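Local structure of ABC-type branched-chain amino acid transport systems periplasmic component-like protein (Thermomonospora curvata, 4N03) at residues I127-T133 and Q142-Y148; L135-K139 and F362-A366; Q25-V29 and N98-A102; A77-D81 and I92-L96. The protein probably serves as the substrate-binding component of a fatty acid ABC transporter, with palmitic acid bound in this structure. All coordinates share one frame; numbering follows the deposited sequence. Where two conformers were deposited one is given.

Contact 1: residues I127-T133 and Q142-Y148; sequences IPSAWTT and QVTGTTY. With PLM (palmitic acid), chain B.
Trp131 and Tyr148 meet where the chain, having finished strand 126-129 of one parallel sheet, loops round toward helix 148-161 and the second sheet, an inter-lobe passage of the two-lobed fold of the leucine-binding protein family. The two rings form an offset edge-to-face pair, their planes 85° apart, with an edge of the indole turned to the phenol face. Trp131 CB sits almost centrally over that face, 3.7 Å from the centroid of the Tyr148 ring, in a CH-pi contact. The backbone repeats the link: Tyr148 N donates to Trp131 O at 3.0 Å.

The pyrrole N-H of the indole is held by Thr144. Trp131 NE1 donates in the plane of its ring to Thr144 OG1 over 2.9 Å, in a fairly straight bond (158° at the hydrogen). That hydroxyl stands between its own backbone N and carbonyl carbon (chi1 58°), which turns it toward the indole. One face of Trp131 lies against the Ser129 backbone and the other against the tail of palmitic acid, so the ring forms part of the pocket wall. Tyr148 OH donates a short bond of 2.5 Å to PLM O1; Tyr84 and Ser109 also hydrogen-bond the acid. Between the two segments, a water gives protons to Pro128 O (2.8 Å) and Ala130 O (2.9 Å) and accepts one from Thr144 N.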
loop_
_atom_site.group_PDB
_atom_site.type_symbol
_atom_site.label_atom_id
_atom_site.label_comp_id
_atom_site.label_asym_id
_atom_site.label_seq_id
_atom_site.Cartn_x
_atom_site.Cartn_y
_atom_site.Cartn_z
ATOM N N ILE A 127 4.594 2.504 9.697
ATOM C CA ILE A 127 3.446 2.242 8.888
ATOM C C ILE A 127 3.881 2.118 7.451
ATOM O O ILE A 127 4.114 3.139 6.747
ATOM C CB ILE A 127 2.346 3.320 9.003
ATOM C CG1 ILE A 127 1.996 3.626 10.442
ATOM C CG2 ILE A 127 1.125 2.933 8.176
ATOM C CD1 ILE A 127 1.108 4.845 10.637
ATOM N N PRO A 128 4.080 0.889 6.971
ATOM C CA PRO A 128 4.512 0.738 5.571
ATOM C C PRO A 128 3.434 1.060 4.540
ATOM O O PRO A 128 2.252 0.956 4.801
ATOM C CB PRO A 128 4.846 -0.764 5.477
ATOM C CG PRO A 128 4.955 -1.247 6.871
ATOM C CD PRO A 128 4.002 -0.415 7.640
ATOM N N SER A 129 3.885 1.484 3.368
ATOM C CA SER A 129 3.084 1.321 2.106
ATOM C C SER A 129 3.681 0.101 1.396
ATOM O O SER A 129 4.577 0.139 0.560
ATOM C CB SER A 129 3.100 2.571 1.248
ATOM O OG SER A 129 2.525 3.655 1.921
ATOM N N ALA A 130 3.250 -1.054 1.896
ATOM C CA ALA A 130 3.786 -2.351 1.643
ATOM C C ALA A 130 2.868 -3.358 2.336
ATOM O O ALA A 130 2.471 -3.126 3.466
ATOM C CB ALA A 130 5.166 -2.471 2.192
ATOM N N TRP A 131 2.503 -4.401 1.652
ATOM C CA TRP A 131 1.467 -5.285 2.136
ATOM C C TRP A 131 1.833 -6.774 2.127
ATOM O O TRP A 131 0.984 -7.628 2.102
ATOM C CB TRP A 131 0.137 -4.964 1.427
ATOM C CG TRP A 131 -0.318 -3.581 1.744
ATOM C CD1 TRP A 131 -0.924 -3.239 2.879
ATOM C CD2 TRP A 131 -0.062 -2.341 1.031
ATOM N NE1 TRP A 131 -1.133 -1.884 2.948
ATOM C CE2 TRP A 131 -0.565 -1.305 1.823
ATOM C CE3 TRP A 131 0.573 -2.016 -0.164
ATOM C CZ2 TRP A 131 -0.500 0.037 1.433
ATOM C CZ3 TRP A 131 0.623 -0.703 -0.547
ATOM C CH2 TRP A 131 0.091 0.305 0.240
ATOM N N THR A 132 3.127 -7.055 2.163
ATOM C CA THR A 132 3.554 -8.409 2.321
ATOM C C THR A 132 3.214 -8.952 3.709
ATOM O O THR A 132 3.323 -8.288 4.729
ATOM C CB THR A 132 5.062 -8.514 2.064
ATOM O OG1 THR A 132 5.449 -9.890 2.126
ATOM C CG2 THR A 132 5.915 -7.756 3.054
ATOM N N THR A 133 2.938 -10.267 3.759
ATOM C CA THR A 133 2.795 -10.980 5.016
ATOM C C THR A 133 4.122 -11.049 5.763
ATOM O O THR A 133 4.118 -11.281 6.977
ATOM C CB THR A 133 2.279 -12.395 4.770
ATOM O OG1 THR A 133 3.116 -13.049 3.808
ATOM C CG2 THR A 133 0.878 -12.345 4.234
ATOM N N GLN A 142 2.616 -1.631 11.595
ATOM C CA GLN A 142 1.217 -1.790 11.210
ATOM C C GLN A 142 1.086 -1.988 9.737
ATOM O O GLN A 142 1.224 -1.025 8.963
ATOM C CB GLN A 142 0.408 -0.561 11.612
ATOM C CG GLN A 142 -1.057 -0.669 11.199
ATOM C CD GLN A 142 -1.700 -1.844 11.946
ATOM O OE1 GLN A 142 -1.724 -1.847 13.171
ATOM N NE2 GLN A 142 -2.233 -2.801 11.221
ATOM N N VAL A 143 0.766 -3.208 9.329
ATOM C CA VAL A 143 0.413 -3.458 7.944
ATOM C C VAL A 143 -1.033 -3.058 7.793
ATOM O O VAL A 143 -1.906 -3.549 8.475
ATOM C CB VAL A 143 0.611 -4.932 7.569
ATOM C CG1 VAL A 143 0.239 -5.105 6.100
ATOM C CG2 VAL A 143 2.053 -5.376 7.823
ATOM N N THR A 144 -1.276 -2.049 6.957
ATOM C CA THR A 144 -2.643 -1.557 6.789
ATOM C C THR A 144 -3.421 -2.432 5.818
ATOM O O THR A 144 -2.821 -3.237 5.109
ATOM C CB THR A 144 -2.623 -0.118 6.287
ATOM O OG1 THR A 144 -1.907 -0.074 5.060
ATOM C CG2 THR A 144 -1.961 0.824 7.311
ATOM N N GLY A 145 -4.724 -2.332 5.790
ATOM C CA GLY A 145 -5.511 -3.004 4.782
ATOM C C GLY A 145 -5.339 -4.520 4.824
ATOM O O GLY A 145 -5.196 -5.119 5.907
ATOM N N THR A 146 -5.436 -5.106 3.646
ATOM C CA THR A 146 -5.195 -6.522 3.403
ATOM C C THR A 146 -3.721 -6.756 3.102
ATOM O O THR A 146 -2.961 -5.819 2.775
ATOM C CB THR A 146 -5.984 -6.948 2.154
ATOM O OG1 THR A 146 -5.595 -6.021 1.130
ATOM C CG2 THR A 146 -7.474 -6.900 2.347
ATOM N N THR A 147 -3.301 -8.011 3.171
ATOM C CA THR A 147 -2.041 -8.433 2.608
ATOM C C THR A 147 -2.204 -8.883 1.170
ATOM O O THR A 147 -3.302 -9.183 0.708
ATOM C CB THR A 147 -1.413 -9.516 3.490
ATOM O OG1 THR A 147 -2.357 -10.543 3.781
ATOM C CG2 THR A 147 -0.914 -8.905 4.761
ATOM N N TYR A 148 -1.084 -8.954 0.455
ATOM C CA TYR A 148 -1.128 -9.179 -0.977
ATOM C C TYR A 148 -1.771 -10.473 -1.390
ATOM O O TYR A 148 -2.412 -10.608 -2.411
ATOM C CB TYR A 148 0.263 -9.141 -1.561
ATOM C CG TYR A 148 0.892 -7.786 -1.617
ATOM C CD1 TYR A 148 0.242 -6.671 -2.192
ATOM C CD2 TYR A 148 2.130 -7.572 -1.083
ATOM C CE1 TYR A 148 0.857 -5.432 -2.251
ATOM C CE2 TYR A 148 2.741 -6.331 -1.160
ATOM C CZ TYR A 148 2.098 -5.251 -1.756
ATOM O OH TYR A 148 2.651 -3.989 -1.859
HETATM C C1 PLM B . 5.864 -3.345 -2.418
HETATM O O1 PLM B . 5.140 -3.855 -1.523
HETATM O O2 PLM B . 7.114 -3.386 -2.429
HETATM C C2 PLM B . 5.200 -2.475 -3.460
HETATM C C3 PLM B . 4.986 -1.039 -2.812
HETATM C C4 PLM B . 4.134 -0.125 -3.662
HETATM C C5 PLM B . 3.990 1.238 -3.079
HETATM C C6 PLM B . 3.063 2.247 -3.789
HETATM C C7 PLM B . 1.656 2.172 -3.209
HETATM C C8 PLM B . 0.604 2.965 -3.936
HETATM C C9 PLM B . -0.708 3.140 -3.194
HETATM C CA PLM B . -1.766 2.044 -3.459
HETATM C CB PLM B . -2.919 2.210 -2.391
HETATM C CC PLM B . -3.198 0.872 -1.646
HETATM C CD PLM B . -3.865 1.034 -0.296
HETATM C CE PLM B . -4.131 -0.238 0.499
HETATM C CF PLM B . -4.192 0.066 2.004
HETATM C CG PLM B . -5.550 0.525 2.504
HETATM O O HOH W 1 1.076 -1.539 5.403
HETATM O O HOH W 2 -0.329 2.075 4.460
#

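Contact 2: residues L135-K139 and F362-A366; sequences LLGSK and FDKPA
One backbone hydrogen bond ties the two loops: Gly137 N donates to Phe362 O at 2.7 Å, approaching nearly along the C=O axis. Gly137 has a positive phi (88°), and the chain beyond it swings round to bring Ser138 and Lys139 beside the Phe362 side chain.

The aromatic part of the contact is a CH-pi interaction. Lys139 CA lies over the middle of the Phe362 ring, 3.6 Å from its centroid and 12° off the normal, while Lys139 CB touches Phe362 CZ at 3.7 Å. With CG set between the backbone N and the carbonyl carbon (chi1 42°), the phenyl group turns one face to Lys139 N and CA.

Van der Waals contacts with the backbone continue on the other flank of the hydrogen bond. Leu136 CB packs on Phe362 O at 3.7 Å, its CD2 lies 3.8 Å from Lys364 O, and CD1 has the ring of Pro365 as a loose apolar neighbour.

Neighbouring elements hold segment 135-139. Ser138 OG binds Glu120 of helix 109-122, and Lys139 NZ binds Asn341 of helix 336-343, whose following residue Arg344 donates to Lys139 O. The contact thus joins the loop between strand 126-129 and helix 148-161 to the loop leading into strand 370-375.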
loop_
_atom_site.group_PDB
_atom_site.type_symbol
_atom_site.label_atom_id
_atom_site.label_comp_id
_atom_site.label_asym_id
_atom_site.label_seq_id
_atom_site.Cartn_x
_atom_site.Cartn_y
_atom_site.Cartn_z
ATOM N N LEU A 135 5.711 -8.697 6.781
ATOM C CA LEU A 135 5.684 -7.607 7.746
ATOM C C LEU A 135 4.673 -7.790 8.861
ATOM O O LEU A 135 4.640 -6.965 9.765
ATOM C CB LEU A 135 5.516 -6.260 7.039
ATOM C CG LEU A 135 6.646 -5.933 6.063
ATOM C CD1 LEU A 135 6.341 -4.679 5.291
ATOM C CD2 LEU A 135 8.024 -5.855 6.739
ATOM N N LEU A 136 3.858 -8.852 8.803
ATOM C CA LEU A 136 3.039 -9.228 9.933
ATOM C C LEU A 136 3.912 -9.802 11.033
ATOM O O LEU A 136 5.069 -10.197 10.792
ATOM C CB LEU A 136 1.968 -10.247 9.528
ATOM C CG LEU A 136 0.896 -9.730 8.560
ATOM C CD1 LEU A 136 -0.032 -10.899 8.249
ATOM C CD2 LEU A 136 0.106 -8.564 9.159
ATOM N N GLY A 137 3.371 -9.846 12.231
ATOM C CA GLY A 137 4.069 -10.457 13.366
ATOM C C GLY A 137 4.972 -9.544 14.125
ATOM O O GLY A 137 5.733 -9.975 14.990
ATOM N N SER A 138 4.902 -8.245 13.859
ATOM C CA SER A 138 5.692 -7.277 14.639
ATOM C C SER A 138 4.801 -6.286 15.312
ATOM O O SER A 138 4.047 -5.564 14.627
ATOM C CB SER A 138 6.621 -6.476 13.768
ATOM O OG SER A 138 7.151 -5.424 14.620
ATOM N N LYS A 139 4.886 -6.141 16.630
ATOM C CA LYS A 139 4.075 -5.172 17.361
ATOM C C LYS A 139 4.245 -3.777 16.765
ATOM O O LYS A 139 3.298 -3.010 16.796
ATOM C CB LYS A 139 4.440 -5.135 18.875
ATOM C CG LYS A 139 3.463 -4.361 19.774
ATOM C CD LYS A 139 3.918 -4.246 21.239
ATOM C CE LYS A 139 3.046 -3.247 22.000
ATOM N NZ LYS A 139 3.441 -3.151 23.431
ATOM N N PHE A 362 -1.690 -8.240 15.202
ATOM C CA PHE A 362 -0.705 -8.128 14.136
ATOM C C PHE A 362 -0.242 -9.541 13.686
ATOM O O PHE A 362 0.749 -9.636 12.990
ATOM C CB PHE A 362 0.474 -7.197 14.527
ATOM C CG PHE A 362 0.976 -7.357 15.924
ATOM C CD1 PHE A 362 0.377 -6.695 16.954
ATOM C CD2 PHE A 362 2.035 -8.242 16.225
ATOM C CE1 PHE A 362 0.812 -6.876 18.259
ATOM C CE2 PHE A 362 2.495 -8.366 17.521
ATOM C CZ PHE A 362 1.864 -7.729 18.527
ATOM N N ASP A 363 -1.059 -10.543 14.007
ATOM C CA ASP A 363 -0.806 -11.908 13.588
ATOM C C ASP A 363 -1.702 -12.324 12.451
ATOM O O ASP A 363 -1.821 -13.540 12.166
ATOM C CB ASP A 363 -0.982 -12.882 14.760
ATOM C CG ASP A 363 -2.373 -12.913 15.292
ATOM O OD1 ASP A 363 -2.983 -11.838 15.505
ATOM O OD2 ASP A 363 -2.904 -14.009 15.510
ATOM N N LYS A 364 -2.339 -11.361 11.799
ATOM C CA LYS A 364 -3.275 -11.578 10.694
ATOM C C LYS A 364 -3.561 -10.202 10.084
ATOM O O LYS A 364 -3.238 -9.208 10.731
ATOM C CB LYS A 364 -4.559 -12.245 11.219
ATOM C CG LYS A 364 -5.255 -11.474 12.317
ATOM C CD LYS A 364 -6.217 -12.322 13.170
ATOM C CE LYS A 364 -6.216 -11.815 14.633
ATOM N NZ LYS A 364 -7.057 -12.357 15.758
ATOM N N PRO A 365 -4.155 -10.168 8.916
ATOM C CA PRO A 365 -4.358 -8.843 8.301
ATOM C C PRO A 365 -5.382 -8.015 9.073
ATOM O O PRO A 365 -6.317 -8.522 9.666
ATOM C CB PRO A 365 -4.896 -9.207 6.920
ATOM C CG PRO A 365 -4.330 -10.590 6.663
ATOM C CD PRO A 365 -4.453 -11.251 7.977
ATOM N N ALA A 366 -5.202 -6.690 8.999
ATOM C CA ALA A 366 -6.066 -5.713 9.637
ATOM C C ALA A 366 -7.493 -5.712 9.086
ATOM O O ALA A 366 -8.389 -5.285 9.787
ATOM C CB ALA A 366 -5.452 -4.357 9.488
#

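Contact 3: residues Q25-V29 and N98-A102; sequences QGPGV and NNVLA
Gly28 lies directly against the backbone of Val100, their CA atoms 4.0 Å apart, and its CA is 3.4 Å from Asn99 O. Beside it, Pro27 O points at the start of Leu101, coming within 3.1 Å of Leu101 CA; it is also near Leu101 N, but at an angle too poor for a hydrogen bond. The Pro27 ring rests its CB against Asn98 O at 3.8 Å. Side chain meets side chain at Val29, whose CG2 branch touches Leu101 CD2 at 3.8 Å; Leu101 CG lies anti to the backbone N (chi1 180°), which carries its methyl groups to Val29.

The shape of segment 25-29 comes from a type II beta turn, Gly26 to Val29, closed by Val29 N donating to Gly26 O at 3.1 Å. Gly28 takes the third place, with positive phi. Further out, Gly28 and Leu101 each make backbone bonds to Lys35 of strand 33-40, Gly26 bonds to Leu334, and Arg336 NH2 and NE donate to the carbonyl oxygens of Val100 and Leu101.

The two loops are therefore joined by van der Waals contact of backbone and apolar branches, while backbone bonds from both go to Lys35, a shared partner that sets them side by side.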
loop_
_atom_site.group_PDB
_atom_site.type_symbol
_atom_site.label_atom_id
_atom_site.label_comp_id
_atom_site.label_asym_id
_atom_site.label_seq_id
_atom_site.Cartn_x
_atom_site.Cartn_y
_atom_site.Cartn_z
ATOM N N GLN A 25 9.221 12.483 26.734
ATOM C CA GLN A 25 9.658 12.740 25.371
ATOM C C GLN A 25 10.670 11.682 24.911
ATOM O O GLN A 25 11.781 11.664 25.377
ATOM C CB GLN A 25 10.263 14.144 25.284
ATOM C CG GLN A 25 9.289 15.255 25.712
ATOM C CD GLN A 25 9.840 16.678 25.708
ATOM O OE1 GLN A 25 9.036 17.601 25.683
ATOM N NE2 GLN A 25 11.111 16.876 25.778
ATOM N N GLY A 26 10.286 10.892 23.918
ATOM C CA GLY A 26 11.201 9.923 23.335
ATOM C C GLY A 26 12.054 10.535 22.266
ATOM O O GLY A 26 12.086 11.769 22.074
ATOM N N PRO A 27 12.774 9.691 21.531
ATOM C CA PRO A 27 13.567 10.195 20.389
ATOM C C PRO A 27 12.721 10.998 19.412
ATOM O O PRO A 27 11.596 10.646 19.121
ATOM C CB PRO A 27 14.135 8.908 19.765
ATOM C CG PRO A 27 14.000 7.879 20.797
ATOM C CD PRO A 27 12.837 8.228 21.656
ATOM N N GLY A 28 13.288 12.090 18.909
ATOM C CA GLY A 28 12.572 12.918 17.993
ATOM C C GLY A 28 11.537 13.858 18.618
ATOM O O GLY A 28 10.916 14.624 17.908
ATOM N N VAL A 29 11.401 13.854 19.937
ATOM C CA VAL A 29 10.412 14.667 20.601
ATOM C C VAL A 29 11.116 15.679 21.464
ATOM O O VAL A 29 11.959 15.330 22.272
ATOM C CB VAL A 29 9.475 13.846 21.484
ATOM C CG1 VAL A 29 8.387 14.731 22.070
ATOM C CG2 VAL A 29 8.821 12.757 20.665
ATOM N N ASN A 98 17.685 7.480 15.278
ATOM C CA ASN A 98 17.911 8.025 16.592
ATOM C C ASN A 98 17.262 9.389 16.770
ATOM O O ASN A 98 17.291 9.948 17.863
ATOM C CB ASN A 98 19.390 7.957 16.974
ATOM C CG ASN A 98 19.875 6.490 17.188
ATOM O OD1 ASN A 98 19.173 5.638 17.784
ATOM N ND2 ASN A 98 21.062 6.197 16.690
ATOM N N ASN A 99 16.633 9.938 15.711
ATOM C CA ASN A 99 16.171 11.352 15.674
ATOM C C ASN A 99 14.746 11.581 15.231
ATOM O O ASN A 99 14.329 12.728 15.102
ATOM C CB ASN A 99 17.107 12.284 14.867
ATOM C CG ASN A 99 17.316 11.854 13.429
ATOM O OD1 ASN A 99 16.536 12.185 12.533
ATOM N ND2 ASN A 99 18.420 11.150 13.192
ATOM N N VAL A 100 13.991 10.502 15.003
ATOM C CA VAL A 100 12.571 10.572 14.746
ATOM C C VAL A 100 11.869 9.668 15.746
ATOM O O VAL A 100 12.416 8.650 16.174
ATOM C CB VAL A 100 12.171 10.200 13.290
ATOM C CG1 VAL A 100 12.884 11.090 12.276
ATOM C CG2 VAL A 100 12.412 8.757 12.966
ATOM N N LEU A 101 10.645 9.980 16.078
ATOM C CA LEU A 101 9.908 9.173 17.016
ATOM C C LEU A 101 9.343 7.909 16.380
ATOM O O LEU A 101 9.348 6.839 17.048
ATOM C CB LEU A 101 8.753 10.008 17.614
ATOM C CG LEU A 101 7.886 9.240 18.634
ATOM C CD1 LEU A 101 8.621 8.845 19.880
ATOM C CD2 LEU A 101 6.704 10.124 19.018
ATOM N N ALA A 102 8.839 8.036 15.171
ATOM C CA ALA A 102 8.124 6.995 14.444
ATOM C C ALA A 102 8.344 7.251 12.957
ATOM O O ALA A 102 8.784 8.345 12.564
ATOM C CB ALA A 102 6.644 7.050 14.784
#

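Contact 4: residues A77-D81 and I92-L96; sequences AVVRD and IYTEL
Strand 77-81 and helix 92-96 run nearly antiparallel, with their axes at 159° and 9.9 Å apart, and the CA atoms come closest at Arg80 and Ile92 (6.8 Å). This is the packing of strand on helix in a beta-alpha-beta crossover: edge strand 74-81 leads into helix 86-96, which returns the chain to strand 103-107, parallel to the first and beyond strand 33-40 in the same sheet.

Alternate strand residues, Val78 and Arg80, turn toward the helix and meet Ile92, Glu95 and Leu96 on its facing side. The aliphatic root of Arg80 packs on Ile92, with Arg80 CB 3.4 Å from Ile92 CG2 in the conformer given. The Val78 and Leu96 side chains run antiparallel alongside each other; Val78 CG2 and Leu96 CD2 approach to 3.5 Å, a tightness that is doubtful because Val78 has two conformers.

Arg80 CB and CG lie on Ile92, and the bend at chi2 (-76°) sends the guanidinium on toward Glu95. Glu95 OE2 lies at the edge of that group, near its plane, but 4.0 Å from Arg80 NE, so the salt bridge is long; the guanidinium and carboxylate planes are 55° apart. Both side chains have alternative conformers, and the pairing probably contributes a diffuse attraction at the solvent-facing margin, where Glu95 is exposed. Elsewhere on the helix, Tyr93 packs on helix 109-122, where its OH binds Asp122.

At the end of the strand, Ile92 CD1 rests against Asp81 O at 3.5 Å, while the Asp81 carboxylate bonds to Leu42 N, Gly83 N and Thr43 OG1.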
loop_
_atom_site.group_PDB
_atom_site.type_symbol
_atom_site.label_atom_id
_atom_site.label_comp_id
_atom_site.label_asym_id
_atom_site.label_seq_id
_atom_site.Cartn_x
_atom_site.Cartn_y
_atom_site.Cartn_z
ATOM N N ALA A 77 7.913 16.328 9.534
ATOM C CA ALA A 77 8.204 15.090 8.831
ATOM C C ALA A 77 9.421 15.255 7.953
ATOM O O ALA A 77 9.440 16.177 7.108
ATOM C CB ALA A 77 7.034 14.681 7.969
ATOM N N VAL A 78 10.452 14.473 8.214
ATOM C CA VAL A 78 11.641 14.458 7.392
ATOM C C VAL A 78 11.536 13.340 6.380
ATOM O O VAL A 78 11.062 12.257 6.690
ATOM C CB VAL A 78 12.945 14.352 8.193
ATOM C CG1 VAL A 78 13.018 15.471 9.207
ATOM C CG2 VAL A 78 13.095 13.032 8.895
ATOM N N VAL A 79 11.900 13.678 5.149
ATOM C CA VAL A 79 11.642 12.821 4.010
ATOM C C VAL A 79 12.927 12.372 3.384
ATOM O O VAL A 79 13.754 13.208 3.024
ATOM C CB VAL A 79 10.760 13.506 2.936
ATOM C CG1 VAL A 79 10.564 12.620 1.730
ATOM C CG2 VAL A 79 9.442 13.916 3.527
ATOM N N ARG A 80 13.068 11.051 3.215
ATOM C CA ARG A 80 14.190 10.440 2.512
ATOM C C ARG A 80 13.698 9.559 1.365
ATOM O O ARG A 80 12.663 8.907 1.461
ATOM C CB ARG A 80 15.059 9.598 3.431
ATOM C CG ARG A 80 15.912 10.395 4.399
ATOM C CD ARG A 80 17.103 11.013 3.696
ATOM N NE ARG A 80 17.984 11.614 4.680
ATOM C CZ ARG A 80 17.769 12.788 5.246
ATOM N NH1 ARG A 80 16.720 13.514 4.892
ATOM N NH2 ARG A 80 18.623 13.232 6.147
ATOM N N ASP A 81 14.460 9.547 0.281
ATOM C CA ASP A 81 14.155 8.793 -0.948
ATOM C C ASP A 81 15.077 7.589 -1.046
ATOM O O ASP A 81 16.276 7.764 -1.248
ATOM C CB ASP A 81 14.323 9.716 -2.150
ATOM C CG ASP A 81 14.083 9.029 -3.464
ATOM O OD1 ASP A 81 13.465 7.957 -3.506
ATOM O OD2 ASP A 81 14.526 9.551 -4.492
ATOM N N ILE A 92 19.203 4.872 5.035
ATOM C CA ILE A 92 18.275 5.918 5.466
ATOM C C ILE A 92 17.757 5.639 6.862
ATOM O O ILE A 92 17.745 6.498 7.699
ATOM C CB ILE A 92 17.105 6.074 4.494
ATOM C CG1 ILE A 92 17.621 6.806 3.243
ATOM C CG2 ILE A 92 15.930 6.815 5.131
ATOM C CD1 ILE A 92 16.745 6.695 2.016
ATOM N N TYR A 93 17.381 4.374 7.129
ATOM C CA TYR A 93 16.888 4.036 8.444
ATOM C C TYR A 93 17.929 4.423 9.493
ATOM O O TYR A 93 17.609 5.008 10.517
ATOM C CB TYR A 93 16.518 2.548 8.527
ATOM C CG TYR A 93 15.946 2.180 9.874
ATOM C CD1 TYR A 93 16.786 1.796 10.911
ATOM C CD2 TYR A 93 14.612 2.342 10.153
ATOM C CE1 TYR A 93 16.276 1.536 12.176
ATOM C CE2 TYR A 93 14.098 2.066 11.412
ATOM C CZ TYR A 93 14.940 1.659 12.420
ATOM O OH TYR A 93 14.420 1.429 13.661
ATOM N N THR A 94 19.180 4.097 9.252
ATOM C CA THR A 94 20.197 4.349 10.278
ATOM C C THR A 94 20.453 5.851 10.433
ATOM O O THR A 94 20.880 6.280 11.505
ATOM C CB THR A 94 21.477 3.625 9.976
ATOM O OG1 THR A 94 22.000 4.129 8.787
ATOM C CG2 THR A 94 21.294 2.176 9.786
ATOM N N GLU A 95 20.165 6.646 9.405
ATOM C CA GLU A 95 20.268 8.112 9.491
ATOM C C GLU A 95 19.104 8.760 10.227
ATOM O O GLU A 95 19.195 9.920 10.687
ATOM C CB GLU A 95 20.257 8.712 8.100
ATOM C CG GLU A 95 21.424 8.426 7.200
ATOM C CD GLU A 95 21.238 9.147 5.872
ATOM O OE1 GLU A 95 20.665 8.563 4.904
ATOM O OE2 GLU A 95 21.589 10.347 5.811
ATOM N N LEU A 96 17.982 8.060 10.302
ATOM C CA LEU A 96 16.808 8.628 10.921
ATOM C C LEU A 96 16.582 8.088 12.308
ATOM O O LEU A 96 15.915 8.758 13.082
ATOM C CB LEU A 96 15.553 8.264 10.121
ATOM C CG LEU A 96 15.411 8.861 8.742
ATOM C CD1 LEU A 96 14.181 8.237 8.101
ATOM C CD2 LEU A 96 15.279 10.357 8.850
#

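The four contacts fall into two touching pairs. Contacts 1 and 2, with centres 9 Å apart, have segments that alternate along the chain and pack together where Thr147 OG1 meets Pro365 CG at 3.5 Å. Contacts 3 and 4, 12 Å apart, touch through Val100 CG1 and Val78 CG2 at 3.9 Å, and all of contact 4 lies within the chain between residues 29 and 98. The pairs are bridged by the four-stranded sheet: contacts 1 and 4 use its opposite edge strands, their centres 20 Å apart. Palmitic acid touches contact 1, whereas the side chains of Pro365 in contact 2 and Asp81 in contact 4 stay about 11 and 12 Å from it.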